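Local coordinates for probable dipeptidase (Pseudomonas aeruginosa, PDB 3B40), which probably hydrolyses dipeptides as a metal-dependent peptidase of the M19 membrane (renal) dipeptidase family, at residues F163-D173 and F181-S192; A228-A236 and I255-V265. The protein carries 11 engineered substitutions. All coordinates share one frame; numbering follows the deposited sequence.

Interaction 1 (F163-D173 and F181-S192). Engineered in segment 163-173: Ser164 (natural residue Asn), Ala172 (natural residue Ser). Engineered in segment 181-192: Ser184 (natural residue Thr), Pro185 (natural residue Ala).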
loop_
_atom_site.group_PDB
_atom_site.type_symbol
_atom_site.label_atom_id
_atom_site.label_comp_id
_atom_site.label_asym_id
_atom_site.label_seq_id
_atom_site.Cartn_x
_atom_site.Cartn_y
_atom_site.Cartn_z
ATOM N N PHE A 163 -8.767 -5.978 2.365
ATOM C CA PHE A 163 -9.602 -6.827 1.523
ATOM C C PHE A 163 -9.218 -6.828 0.068
ATOM O O PHE A 163 -9.474 -7.813 -0.649
ATOM C CB PHE A 163 -11.029 -6.298 1.567
ATOM C CG PHE A 163 -11.765 -6.626 2.836
ATOM C CD1 PHE A 163 -12.760 -7.575 2.816
ATOM C CD2 PHE A 163 -11.496 -5.938 4.036
ATOM C CE1 PHE A 163 -13.479 -7.884 3.983
ATOM C CE2 PHE A 163 -12.188 -6.254 5.196
ATOM C CZ PHE A 163 -13.201 -7.212 5.165
ATOM N N SER A 164 -8.679 -5.708 -0.408
ATOM C CA SER A 164 -8.597 -5.517 -1.850
ATOM C C SER A 164 -7.226 -5.300 -2.381
ATOM O O SER A 164 -6.341 -4.859 -1.670
ATOM C CB SER A 164 -9.461 -4.336 -2.299
ATOM O OG SER A 164 -10.817 -4.530 -1.960
ATOM N N TYR A 165 -7.070 -5.650 -3.650
ATOM C CA TYR A 165 -6.026 -5.135 -4.507
ATOM C C TYR A 165 -6.724 -4.644 -5.795
ATOM O O TYR A 165 -7.917 -4.284 -5.772
ATOM C CB TYR A 165 -4.974 -6.229 -4.763
ATOM C CG TYR A 165 -3.696 -5.780 -5.434
ATOM C CD1 TYR A 165 -2.802 -4.887 -4.805
ATOM C CD2 TYR A 165 -3.362 -6.267 -6.696
ATOM C CE1 TYR A 165 -1.591 -4.482 -5.451
ATOM C CE2 TYR A 165 -2.201 -5.857 -7.345
ATOM C CZ TYR A 165 -1.308 -4.977 -6.715
ATOM O OH TYR A 165 -0.148 -4.621 -7.375
ATOM N N VAL A 166 -5.983 -4.571 -6.889
ATOM C CA VAL A 166 -6.561 -4.466 -8.245
ATOM C C VAL A 166 -7.417 -5.726 -8.530
ATOM O O VAL A 166 -7.014 -6.848 -8.195
ATOM C CB VAL A 166 -5.415 -4.301 -9.296
ATOM C CG1 VAL A 166 -5.971 -4.251 -10.699
ATOM C CG2 VAL A 166 -4.633 -3.013 -9.046
ATOM N N GLY A 167 -8.604 -5.547 -9.114
ATOM C CA GLY A 167 -9.495 -6.666 -9.414
ATOM C C GLY A 167 -10.530 -6.841 -8.309
ATOM O O GLY A 167 -10.207 -6.722 -7.135
ATOM N N ASN A 168 -11.785 -7.071 -8.675
ATOM C CA ASN A 168 -12.810 -7.390 -7.683
ATOM C C ASN A 168 -12.488 -8.738 -7.083
ATOM O O ASN A 168 -11.813 -9.550 -7.716
ATOM C CB ASN A 168 -14.201 -7.476 -8.327
ATOM C CG ASN A 168 -14.744 -6.121 -8.782
ATOM O OD1 ASN A 168 -14.366 -5.075 -8.260
ATOM N ND2 ASN A 168 -15.681 -6.142 -9.737
ATOM N N ASN A 169 -12.969 -9.002 -5.873
ATOM C CA ASN A 169 -12.946 -10.378 -5.376
ATOM C C ASN A 169 -14.267 -10.665 -4.661
ATOM O O ASN A 169 -15.138 -9.777 -4.585
ATOM C CB ASN A 169 -11.713 -10.629 -4.459
ATOM C CG ASN A 169 -11.758 -9.817 -3.196
ATOM O OD1 ASN A 169 -12.697 -9.953 -2.374
ATOM N ND2 ASN A 169 -10.749 -8.965 -3.006
ATOM N N ASP A 170 -14.427 -11.895 -4.165
ATOM C CA ASP A 170 -15.727 -12.345 -3.625
ATOM C C ASP A 170 -16.107 -11.776 -2.260
ATOM O O ASP A 170 -17.217 -11.976 -1.800
ATOM C CB ASP A 170 -15.805 -13.871 -3.582
ATOM C CG ASP A 170 -15.752 -14.485 -4.975
ATOM O OD1 ASP A 170 -16.169 -13.836 -5.956
ATOM O OD2 ASP A 170 -15.280 -15.603 -5.093
ATOM N N TRP A 171 -15.184 -11.073 -1.625
ATOM C CA TRP A 171 -15.415 -10.402 -0.327
ATOM C C TRP A 171 -15.698 -8.898 -0.459
ATOM O O TRP A 171 -16.469 -8.333 0.312
ATOM C CB TRP A 171 -14.174 -10.591 0.553
ATOM C CG TRP A 171 -13.989 -11.984 1.096
ATOM C CD1 TRP A 171 -14.485 -13.153 0.566
ATOM C CD2 TRP A 171 -13.293 -12.358 2.302
ATOM N NE1 TRP A 171 -14.101 -14.232 1.353
ATOM C CE2 TRP A 171 -13.367 -13.770 2.416
ATOM C CE3 TRP A 171 -12.590 -11.642 3.273
ATOM C CZ2 TRP A 171 -12.774 -14.477 3.481
ATOM C CZ3 TRP A 171 -11.996 -12.342 4.326
ATOM C CH2 TRP A 171 -12.096 -13.743 4.422
ATOM N N ALA A 172 -15.037 -8.251 -1.415
ATOM C CA ALA A 172 -15.114 -6.799 -1.546
ATOM C C ALA A 172 -14.889 -6.389 -2.994
ATOM O O ALA A 172 -14.034 -6.980 -3.681
ATOM C CB ALA A 172 -14.031 -6.164 -0.671
ATOM N N ASP A 173 -15.609 -5.358 -3.438
ATOM C CA ASP A 173 -15.331 -4.694 -4.737
ATOM C C ASP A 173 -14.051 -3.851 -4.665
ATOM O O ASP A 173 -13.766 -3.217 -3.647
ATOM C CB ASP A 173 -16.466 -3.762 -5.175
ATOM C CG ASP A 173 -17.812 -4.482 -5.382
ATOM O OD1 ASP A 173 -17.843 -5.699 -5.687
ATOM O OD2 ASP A 173 -18.858 -3.803 -5.234
ATOM N N PHE A 181 -10.132 -9.434 -15.985
ATOM C CA PHE A 181 -10.776 -10.432 -15.090
ATOM C C PHE A 181 -12.302 -10.522 -15.323
ATOM O O PHE A 181 -13.030 -11.165 -14.556
ATOM C CB PHE A 181 -10.546 -10.048 -13.619
ATOM C CG PHE A 181 -9.094 -10.080 -13.177
ATOM C CD1 PHE A 181 -8.120 -10.733 -13.941
ATOM C CD2 PHE A 181 -8.719 -9.496 -11.948
ATOM C CE1 PHE A 181 -6.773 -10.757 -13.506
ATOM C CE2 PHE A 181 -7.395 -9.516 -11.506
ATOM C CZ PHE A 181 -6.414 -10.149 -12.289
ATOM N N ASN A 182 -12.765 -9.816 -16.347
ATOM C CA ASN A 182 -14.192 -9.637 -16.685
ATOM C C ASN A 182 -14.959 -8.936 -15.546
ATOM O O ASN A 182 -16.134 -9.180 -15.330
ATOM C CB ASN A 182 -14.837 -10.980 -17.116
ATOM C CG ASN A 182 -16.228 -10.798 -17.725
ATOM O OD1 ASN A 182 -16.474 -9.817 -18.422
ATOM N ND2 ASN A 182 -17.147 -11.738 -17.442
ATOM N N ASP A 183 -14.282 -8.043 -14.826
ATOM C CA ASP A 183 -14.884 -7.349 -13.666
ATOM C C ASP A 183 -15.960 -6.357 -14.099
ATOM O O ASP A 183 -15.824 -5.704 -15.146
ATOM C CB ASP A 183 -13.815 -6.573 -12.884
ATOM C CG ASP A 183 -12.960 -7.455 -11.995
ATOM O OD1 ASP A 183 -13.236 -8.666 -11.868
ATOM O OD2 ASP A 183 -12.011 -6.921 -11.373
ATOM N N SER A 184 -17.013 -6.221 -13.294
ATOM C CA SER A 184 -17.932 -5.088 -13.423
ATOM C C SER A 184 -17.765 -4.157 -12.226
ATOM O O SER A 184 -17.624 -4.637 -11.091
ATOM C CB SER A 184 -19.399 -5.575 -13.513
ATOM O OG SER A 184 -19.662 -6.074 -14.819
ATOM N N PRO A 185 -17.816 -2.832 -12.453
ATOM C CA PRO A 185 -17.651 -1.892 -11.335
ATOM C C PRO A 185 -18.719 -2.127 -10.258
ATOM O O PRO A 185 -19.882 -2.400 -10.578
ATOM C CB PRO A 185 -17.842 -0.514 -11.999
ATOM C CG PRO A 185 -18.580 -0.811 -13.267
ATOM C CD PRO A 185 -18.065 -2.126 -13.725
ATOM N N ASP A 186 -18.312 -2.059 -8.994
ATOM C CA ASP A 186 -19.233 -2.215 -7.881
ATOM C C ASP A 186 -20.126 -3.472 -7.972
ATOM O O ASP A 186 -21.270 -3.403 -7.595
ATOM C CB ASP A 186 -20.106 -0.964 -7.720
ATOM C CG ASP A 186 -19.295 0.321 -7.630
ATOM O OD1 ASP A 186 -18.446 0.438 -6.712
ATOM O OD2 ASP A 186 -19.538 1.220 -8.459
ATOM N N ALA A 187 -19.575 -4.609 -8.413
ATOM C CA ALA A 187 -20.332 -5.847 -8.647
ATOM C C ALA A 187 -21.134 -6.316 -7.436
ATOM O O ALA A 187 -22.291 -6.718 -7.560
ATOM C CB ALA A 187 -19.398 -6.975 -9.138
ATOM N N LEU A 188 -20.499 -6.284 -6.267
ATOM C CA LEU A 188 -21.144 -6.634 -5.003
ATOM C C LEU A 188 -22.009 -5.548 -4.376
ATOM O O LEU A 188 -22.730 -5.820 -3.394
ATOM C CB LEU A 188 -20.063 -7.039 -3.967
ATOM C CG LEU A 188 -19.244 -8.298 -4.319
ATOM C CD1 LEU A 188 -18.152 -8.501 -3.281
ATOM C CD2 LEU A 188 -20.181 -9.536 -4.424
ATOM N N GLY A 189 -21.887 -4.307 -4.848
ATOM C CA GLY A 189 -22.419 -3.167 -4.084
ATOM C C GLY A 189 -21.622 -2.795 -2.824
ATOM O O GLY A 189 -22.147 -2.156 -1.899
ATOM N N GLY A 190 -20.342 -3.156 -2.795
ATOM C CA GLY A 190 -19.474 -2.867 -1.631
ATOM C C GLY A 190 -18.889 -4.180 -1.147
ATOM O O GLY A 190 -18.068 -4.778 -1.855
ATOM N N LEU A 191 -19.356 -4.644 0.021
ATOM C CA LEU A 191 -19.049 -5.989 0.546
ATOM C C LEU A 191 -20.131 -7.066 0.278
ATOM O O LEU A 191 -21.330 -6.768 0.271
ATOM C CB LEU A 191 -18.803 -5.922 2.041
ATOM C CG LEU A 191 -17.785 -4.884 2.539
ATOM C CD1 LEU A 191 -17.872 -4.838 4.022
ATOM C CD2 LEU A 191 -16.372 -5.258 2.131
ATOM N N SER A 192 -19.694 -8.320 0.086
ATOM C CA SER A 192 -20.611 -9.460 0.043
ATOM C C SER A 192 -21.017 -9.771 1.480
ATOM O O SER A 192 -20.442 -9.198 2.427
ATOM C CB SER A 192 -19.939 -10.675 -0.615
ATOM O OG SER A 192 -18.861 -11.191 0.177
HETATM O O HOH W 1 -15.685 -2.442 -8.387
HETATM O O HOH W 2 -11.752 -10.095 -10.338
HETATM O O HOH W 3 -18.497 -1.169 -4.609
#
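Asp173 reaches across to the type I beta turn Asp186-Gly189, which is entered through the type II turn Ser184-Ala187, and meets it mainly with its carboxylate. Its CB passes 3.8 Å from Gly190 O. With CG anti to the carbonyl carbon (chi1 -61°), the carboxylate turns in among backbone NH groups, and CG itself lies 3.4 Å from Leu188 N. OD1 takes the N-H of Leu188 at 2.8 Å (Leu188 N to Asp173 OD1) on its syn lone pair, while OD2 is met by Gly190 N from 50° above the carboxylate plane. A water donates to both Asp173 OD2 and Asp186 OD1, standing between two carboxylates whose oxygens come no nearer than 4.5 Å (Asp173 OD2 to Asp186 OD1).

Asn168 is held at the other end. Its backbone N gives a short bond to Asp183 OD2 (2.7 Å), and its amide lies stacked on the Asp183 carboxylate, the two planes 18° apart. ND2 continues to Ser184 O (2.8 Å), an engineered residue, and a water joins OD1 to Asp186 N. Gly167 CA sits at the edge of the Phe181 ring.

Between these polar ends, Leu188 CD1 reaches Asn169 O and Ala172 N, and Leu191 CD2 rests on CB of the engineered Ala172. Two backbone bonds, Asp173 N to Gly190 O and Ser192 N to Trp171 O, form the single beta bridge of Ala172 with Leu191. Ser192 OG bonds to Asp170 O on an in-plane lone pair and also caps the following helix through Gly195 N. Five of the seven direct hydrogen bonds across the contact use a side chain, consistent with carboxylate, amide and hydroxyl groups doing much of the work of holding these two irregular segments together.

Interaction 2 (A228-A236 and I255-V265); sequences APIVASHSA and IKDSGGVIQVV
Ile230 meets Ser258 through a backbone-to-hydroxyl bond: the Ile230 N-H points almost straight at Ser258 OG (2.9 Å, 166°), and the same hydroxyl donates to Ile255 O on an in-plane lone pair. Ser258 OG lies between its own backbone N and carbonyl carbon (chi1 77°), which lets it serve both the helix end and the incoming strand.

The tight part is the sheet and the side chains beneath the helix. The axes of the short strand segments 230-232 and 261-265 approach to 4.9 Å, their directions 14° apart, hence parallel. Val261 N bonds to Ile230 O, Ala232 N to Val261 O and Gln263 N to Ala232 O (2.8 Å). On the face carrying Ala232 and Ile262, Ile255 CD1 rests on Ala232 CB at 4.0 Å, and its CG1 meets Ile230 CD1, the two isoleucines crossing at about a right angle. Ile255 CG2 closes over Ile230 O. Past Ala232 the register slips by one residue in a beta bulge; the pairing resumes with Ser235 N to Gln263 O and closes with Val265 N to Ser235 O, while His234 CB packs against Val265 CG2 at 3.7 Å.

Pro229 is buried and close as well, its CG 3.4 Å from Ser258 O, and its ring also packs on Glu406 and Val407 of helix 389-409. The solvent side lies at Ser258 and Gly259, both partly exposed, where the helix closes in a Schellman motif. Strand 230-235, helix 249-257 and strand 261-265 together form a beta-alpha-beta unit of a parallel sheet, as in the TIM-barrel fold to which the M19 family belongs.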
loop_
_atom_site.group_PDB
_atom_site.type_symbol
_atom_site.label_atom_id
_atom_site.label_comp_id
_atom_site.label_asym_id
_atom_site.label_seq_id
_atom_site.Cartn_x
_atom_site.Cartn_y
_atom_site.Cartn_z
ATOM N N ALA A 228 -13.653 -0.804 15.561
ATOM C CA ALA A 228 -12.243 -0.509 15.847
ATOM C C ALA A 228 -11.664 0.407 14.776
ATOM O O ALA A 228 -12.220 0.440 13.665
ATOM C CB ALA A 228 -11.433 -1.812 15.911
ATOM N N PRO A 229 -10.594 1.184 15.112
ATOM C CA PRO A 229 -9.904 2.011 14.099
ATOM C C PRO A 229 -9.593 1.272 12.808
ATOM O O PRO A 229 -9.246 0.085 12.822
ATOM C CB PRO A 229 -8.622 2.465 14.816
ATOM C CG PRO A 229 -9.113 2.556 16.328
ATOM C CD PRO A 229 -10.009 1.369 16.463
ATOM N N ILE A 230 -9.786 1.975 11.694
ATOM C CA ILE A 230 -9.428 1.444 10.391
ATOM C C ILE A 230 -8.322 2.307 9.792
ATOM O O ILE A 230 -8.106 3.457 10.225
ATOM C CB ILE A 230 -10.670 1.295 9.439
ATOM C CG1 ILE A 230 -11.283 2.641 9.051
ATOM C CG2 ILE A 230 -11.786 0.351 10.124
ATOM C CD1 ILE A 230 -12.345 2.531 7.900
ATOM N N VAL A 231 -7.623 1.754 8.814
ATOM C CA VAL A 231 -6.452 2.398 8.260
ATOM C C VAL A 231 -6.512 2.327 6.736
ATOM O O VAL A 231 -7.100 1.406 6.167
ATOM C CB VAL A 231 -5.150 1.704 8.854
ATOM C CG1 VAL A 231 -3.913 2.022 8.062
ATOM C CG2 VAL A 231 -4.983 2.102 10.389
ATOM N N ALA A 232 -5.947 3.320 6.068
ATOM C CA ALA A 232 -5.644 3.196 4.668
ATOM C C ALA A 232 -4.102 3.122 4.593
ATOM O O ALA A 232 -3.440 4.147 4.762
ATOM C CB ALA A 232 -6.174 4.415 3.897
ATOM N N SER A 233 -3.563 1.928 4.335
ATOM C CA SER A 233 -2.131 1.675 4.472
ATOM C C SER A 233 -1.289 2.322 3.339
ATOM O O SER A 233 -0.092 2.546 3.509
ATOM C CB SER A 233 -1.876 0.165 4.545
ATOM O OG SER A 233 -2.130 -0.415 3.269
ATOM N N HIS A 234 -1.926 2.632 2.200
ATOM C CA HIS A 234 -1.259 3.335 1.101
ATOM C C HIS A 234 -2.296 3.975 0.203
ATOM O O HIS A 234 -2.787 3.316 -0.748
ATOM C CB HIS A 234 -0.325 2.400 0.291
ATOM C CG HIS A 234 -0.977 1.145 -0.242
ATOM N ND1 HIS A 234 -1.787 0.335 0.522
ATOM C CD2 HIS A 234 -0.874 0.529 -1.448
ATOM C CE1 HIS A 234 -2.171 -0.715 -0.191
ATOM N NE2 HIS A 234 -1.619 -0.629 -1.385
ATOM N N SER A 235 -2.643 5.226 0.516
ATOM C CA SER A 235 -3.633 6.006 -0.266
ATOM C C SER A 235 -3.199 7.478 -0.390
ATOM O O SER A 235 -2.436 7.948 0.445
ATOM C CB SER A 235 -5.015 5.923 0.402
ATOM O OG SER A 235 -5.623 4.646 0.195
ATOM N N ALA A 236 -3.659 8.193 -1.425
ATOM C CA ALA A 236 -3.425 9.650 -1.577
ATOM C C ALA A 236 -4.793 10.349 -1.817
ATOM O O ALA A 236 -5.787 9.642 -2.108
ATOM C CB ALA A 236 -2.447 9.926 -2.745
ATOM N N ILE A 255 -12.493 7.387 7.954
ATOM C CA ILE A 255 -11.327 6.715 8.516
ATOM C C ILE A 255 -10.974 7.458 9.783
ATOM O O ILE A 255 -10.758 6.845 10.830
ATOM C CB ILE A 255 -10.123 6.720 7.512
ATOM C CG1 ILE A 255 -10.420 5.811 6.304
ATOM C CG2 ILE A 255 -8.798 6.360 8.232
ATOM C CD1 ILE A 255 -9.547 6.140 5.053
ATOM N N LYS A 256 -10.954 8.784 9.690
ATOM C CA LYS A 256 -10.694 9.660 10.857
ATOM C C LYS A 256 -11.655 9.321 12.022
ATOM O O LYS A 256 -11.224 9.134 13.160
ATOM C CB LYS A 256 -10.843 11.150 10.461
ATOM C CG LYS A 256 -10.652 12.176 11.638
ATOM C CD LYS A 256 -11.625 13.350 11.484
ATOM C CE LYS A 256 -11.034 14.685 11.917
ATOM N NZ LYS A 256 -10.424 14.684 13.291
ATOM N N ASP A 257 -12.948 9.240 11.708
ATOM C CA ASP A 257 -14.000 9.012 12.713
ATOM C C ASP A 257 -13.897 7.655 13.394
ATOM O O ASP A 257 -14.383 7.487 14.498
ATOM C CB ASP A 257 -15.392 9.137 12.108
ATOM C CG ASP A 257 -15.769 10.569 11.744
ATOM O OD1 ASP A 257 -15.126 11.542 12.217
ATOM O OD2 ASP A 257 -16.729 10.712 10.952
ATOM N N SER A 258 -13.268 6.681 12.753
ATOM C CA SER A 258 -13.000 5.396 13.419
ATOM C C SER A 258 -11.845 5.516 14.402
ATOM O O SER A 258 -11.609 4.586 15.171
ATOM C CB SER A 258 -12.675 4.286 12.386
ATOM O OG SER A 258 -11.345 4.396 11.871
ATOM N N GLY A 259 -11.109 6.641 14.361
ATOM C CA GLY A 259 -9.898 6.787 15.166
ATOM C C GLY A 259 -8.656 6.371 14.404
ATOM O O GLY A 259 -7.587 6.271 14.982
ATOM N N GLY A 260 -8.795 6.177 13.089
ATOM C CA GLY A 260 -7.765 5.537 12.302
ATOM C C GLY A 260 -6.778 6.466 11.621
ATOM O O GLY A 260 -6.642 7.635 12.011
ATOM N N VAL A 261 -6.089 5.958 10.589
ATOM C CA VAL A 261 -4.984 6.726 9.980
ATOM C C VAL A 261 -4.945 6.563 8.475
ATOM O O VAL A 261 -5.143 5.465 7.956
ATOM C CB VAL A 261 -3.545 6.341 10.568
ATOM C CG1 VAL A 261 -2.493 7.280 10.033
ATOM C CG2 VAL A 261 -3.518 6.409 12.091
ATOM N N ILE A 262 -4.654 7.664 7.780
ATOM C CA ILE A 262 -4.457 7.660 6.327
ATOM C C ILE A 262 -2.963 7.738 6.078
ATOM O O ILE A 262 -2.327 8.750 6.353
ATOM C CB ILE A 262 -5.202 8.831 5.649
ATOM C CG1 ILE A 262 -6.706 8.698 5.920
ATOM C CG2 ILE A 262 -4.974 8.826 4.130
ATOM C CD1 ILE A 262 -7.386 9.983 6.175
ATOM N N GLN A 263 -2.393 6.636 5.618
ATOM C CA GLN A 263 -0.942 6.587 5.413
ATOM C C GLN A 263 -0.686 7.008 3.970
ATOM O O GLN A 263 -0.859 6.216 3.047
ATOM C CB GLN A 263 -0.394 5.188 5.732
ATOM C CG GLN A 263 -0.660 4.733 7.187
ATOM C CD GLN A 263 0.457 5.099 8.174
ATOM O OE1 GLN A 263 0.183 5.487 9.310
ATOM N NE2 GLN A 263 1.707 4.963 7.747
ATOM N N VAL A 264 -0.260 8.254 3.799
ATOM C CA VAL A 264 -0.126 8.892 2.480
ATOM C C VAL A 264 1.017 8.306 1.682
ATOM O O VAL A 264 2.165 8.306 2.136
ATOM C CB VAL A 264 0.080 10.431 2.604
ATOM C CG1 VAL A 264 0.285 11.071 1.220
ATOM C CG2 VAL A 264 -1.121 11.090 3.331
ATOM N N VAL A 265 0.716 7.858 0.468
ATOM C CA VAL A 265 1.631 7.014 -0.265
ATOM C C VAL A 265 2.467 7.791 -1.298
ATOM O O VAL A 265 1.927 8.568 -2.085
ATOM C CB VAL A 265 0.882 5.821 -0.954
ATOM C CG1 VAL A 265 -0.059 6.321 -2.055
ATOM C CG2 VAL A 265 1.856 4.826 -1.524
#

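Interaction 2 is buried in the parallel sheet, its centre about 11 Å from that of the chain, whereas interaction 1 lies about 18 Å out and is only partly buried. They share no segment: their centres are about 20 Å apart and their nearest atoms about 6 Å. The 163-173 and 181-192 segments belong to one loop after strand 160-162, held mostly by side-chain groups and waters, with two backbone bonds at one bridge. The 228-236 and 255-265 segments are joined mostly by backbone bonds and aliphatic packing, the Ser258 hydroxyl being the exception. Both connect to the same sheet, since strand 208-210 pairs with strand 160-162 and with strand 230-235.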